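Local coordinates for uncharacterized novel protein (Burkholderia pseudomallei K96243, PDB 3FJV) that is of unknown function but belongs to the DUF3501 family and forms a two-chain assembly in the crystal, at residues 52-57 / 75-80. Residues are numbered along the deposited sequence; the frame is centred on the assembly and turned at random.
Sequences RYQIHE and DAYLPL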
loop_
_atom_site.group_PDB
_atom_site.type_symbol
_atom_site.label_atom_id
_atom_site.label_comp_id
_atom_site.label_asym_id
_atom_site.label_seq_id
_atom_site.Cartn_x
_atom_site.Cartn_y
_atom_site.Cartn_z
ATOM N N ARG A 52 -1.933 -20.832 0.522
ATOM C CA ARG A 52 -0.864 -21.625 -0.099
ATOM C C ARG A 52 -0.445 -21.069 -1.465
ATOM O O ARG A 52 0.760 -20.942 -1.747
ATOM C CB ARG A 52 -1.307 -23.080 -0.184
ATOM C CG ARG A 52 -0.297 -24.093 -0.552
ATOM C CD ARG A 52 -0.715 -25.480 -0.065
ATOM N NE ARG A 52 0.236 -26.473 -0.533
ATOM C CZ ARG A 52 0.212 -27.060 -1.724
ATOM N NH1 ARG A 52 -0.793 -26.843 -2.569
ATOM N NH2 ARG A 52 1.183 -27.884 -2.081
ATOM N N TYR A 53 -1.421 -20.690 -2.265
ATOM C CA TYR A 53 -1.186 -20.047 -3.543
ATOM C C TYR A 53 -0.437 -18.721 -3.393
ATOM O O TYR A 53 0.544 -18.473 -4.085
ATOM C CB TYR A 53 -2.509 -19.786 -4.240
ATOM C CG TYR A 53 -2.406 -19.013 -5.528
ATOM C CD1 TYR A 53 -1.886 -19.612 -6.665
ATOM C CD2 TYR A 53 -2.831 -17.704 -5.627
ATOM C CE1 TYR A 53 -1.760 -18.930 -7.867
ATOM C CE2 TYR A 53 -2.767 -17.007 -6.864
ATOM C CZ TYR A 53 -2.227 -17.628 -7.967
ATOM O OH TYR A 53 -2.148 -17.004 -9.190
ATOM N N GLN A 54 -0.888 -17.861 -2.481
ATOM C CA GLN A 54 -0.206 -16.615 -2.339
ATOM C C GLN A 54 1.251 -16.837 -1.948
ATOM O O GLN A 54 2.123 -16.094 -2.402
ATOM C CB GLN A 54 -0.913 -15.713 -1.318
ATOM C CG GLN A 54 -2.142 -15.036 -1.901
ATOM C CD GLN A 54 -2.998 -14.382 -0.858
ATOM O OE1 GLN A 54 -4.057 -14.936 -0.431
ATOM N NE2 GLN A 54 -2.567 -13.234 -0.413
ATOM N N ILE A 55 1.492 -17.769 -1.038
ATOM C CA ILE A 55 2.871 -18.063 -0.598
ATOM C C ILE A 55 3.678 -18.591 -1.768
ATOM O O ILE A 55 4.777 -18.122 -2.052
ATOM C CB ILE A 55 2.947 -19.027 0.613
ATOM C CG1 ILE A 55 2.304 -18.414 1.858
ATOM C CG2 ILE A 55 4.416 -19.392 0.902
ATOM C CD1 ILE A 55 1.919 -19.461 2.884
ATOM N N HIS A 56 3.115 -19.536 -2.503
ATOM C CA HIS A 56 3.797 -20.043 -3.678
ATOM C C HIS A 56 4.157 -18.902 -4.667
ATOM O O HIS A 56 5.280 -18.839 -5.217
ATOM C CB HIS A 56 2.929 -21.101 -4.366
ATOM C CG HIS A 56 2.952 -22.459 -3.714
ATOM N ND1 HIS A 56 1.892 -23.330 -3.816
ATOM C CD2 HIS A 56 3.924 -23.128 -3.059
ATOM C CE1 HIS A 56 2.214 -24.484 -3.250
ATOM N NE2 HIS A 56 3.441 -24.393 -2.792
ATOM N N GLU A 57 3.210 -18.006 -4.881
ATOM C CA GLU A 57 3.377 -16.883 -5.780
ATOM C C GLU A 57 4.488 -15.920 -5.311
ATOM O O GLU A 57 5.386 -15.555 -6.081
ATOM C CB GLU A 57 2.031 -16.153 -5.971
ATOM C CG GLU A 57 1.074 -16.792 -7.017
ATOM C CD GLU A 57 1.674 -16.813 -8.395
ATOM O OE1 GLU A 57 1.951 -15.719 -8.926
ATOM O OE2 GLU A 57 1.925 -17.906 -8.930
ATOM N N ASP A 75 5.225 -16.850 7.848
ATOM C CA ASP A 75 4.866 -16.086 9.042
ATOM C C ASP A 75 4.190 -14.795 8.629
ATOM O O ASP A 75 3.292 -14.330 9.298
ATOM C CB ASP A 75 6.100 -15.740 9.866
ATOM C CG ASP A 75 6.760 -16.946 10.510
ATOM O OD1 ASP A 75 6.162 -18.019 10.545
ATOM O OD2 ASP A 75 7.907 -16.812 10.995
ATOM N N ALA A 76 4.578 -14.218 7.481
ATOM C CA ALA A 76 3.943 -12.991 7.014
ATOM C C ALA A 76 2.462 -13.182 6.641
ATOM O O ALA A 76 1.628 -12.239 6.797
ATOM C CB ALA A 76 4.689 -12.402 5.822
ATOM N N TYR A 77 2.153 -14.357 6.099
ATOM C CA TYR A 77 0.795 -14.709 5.700
ATOM C C TYR A 77 -0.069 -15.402 6.773
ATOM O O TYR A 77 -1.265 -15.584 6.557
ATOM C CB TYR A 77 0.806 -15.542 4.397
ATOM C CG TYR A 77 1.110 -14.705 3.141
ATOM C CD1 TYR A 77 0.096 -14.056 2.456
ATOM C CD2 TYR A 77 2.411 -14.572 2.653
ATOM C CE1 TYR A 77 0.361 -13.317 1.307
ATOM C CE2 TYR A 77 2.680 -13.862 1.539
ATOM C CZ TYR A 77 1.643 -13.236 0.840
ATOM O OH TYR A 77 1.888 -12.472 -0.277
ATOM N N LEU A 78 0.516 -15.725 7.924
ATOM C CA LEU A 78 -0.208 -16.323 9.055
ATOM C C LEU A 78 -1.473 -15.570 9.492
ATOM O O LEU A 78 -2.434 -16.194 9.876
ATOM C CB LEU A 78 0.694 -16.390 10.296
ATOM C CG LEU A 78 0.125 -17.186 11.488
ATOM C CD1 LEU A 78 -0.027 -18.665 11.122
ATOM C CD2 LEU A 78 1.070 -17.058 12.709
ATOM N N PRO A 79 -1.459 -14.224 9.466
ATOM C CA PRO A 79 -2.681 -13.506 9.760
ATOM C C PRO A 79 -3.908 -13.969 8.958
ATOM O O PRO A 79 -5.028 -13.802 9.428
ATOM C CB PRO A 79 -2.343 -12.039 9.409
ATOM C CG PRO A 79 -0.850 -11.965 9.492
ATOM C CD PRO A 79 -0.339 -13.317 9.153
ATOM N N LEU A 80 -3.723 -14.509 7.750
ATOM C CA LEU A 80 -4.868 -14.929 6.968
ATOM C C LEU A 80 -5.463 -16.313 7.343
ATOM O O LEU A 80 -6.531 -16.701 6.789
ATOM C CB LEU A 80 -4.555 -14.858 5.469
ATOM C CG LEU A 80 -3.969 -13.557 4.932
ATOM C CD1 LEU A 80 -3.761 -13.588 3.416
ATOM C CD2 LEU A 80 -4.880 -12.410 5.356
#
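The backbone O of Y77 accepts the L80 N-H at 2.9 Å, a bond of the 3-10 segment 78-80 that follows helix 67-77; the side chains of Y77 and L80 both set out toward 52-57. Two helices consecutive in the chain, 48-62 and 67-77, pack here through side chains alone, with 186 Å² buried between the segments. The Y77 ring is the central piece, met by I55 at CD2 and by Q54 at CE1. I55 CG1 lies 3.9 Å from Y77 CD2 on an oblique line, neither over the face nor at the edge; with I55 CG1 anti to the carbonyl carbon (chi1 -64°), the I55 side chain slides past that of Y77 in the opposite direction. The Q54 chain runs extended beyond CG, bringing its amide to the ring edge near the ring plane, with the two planes 85° apart. I51 and M58 of helix 48-62 and A103 of the second subunit also touch Y77, so the contact lies close to the dimer interface. L80 also packs on F146 of strand 144-150, where this end of the contact meets the antiparallel sheet. On helix 48-62, E57 is salt-bridged to R19 of helix 12-30. Across the contact, L80 CD1 packs loosely on the end of the Q54 side chain, while nearer the Q54 backbone, Q54 CB comes within 3.8 Å of Y77 CE1.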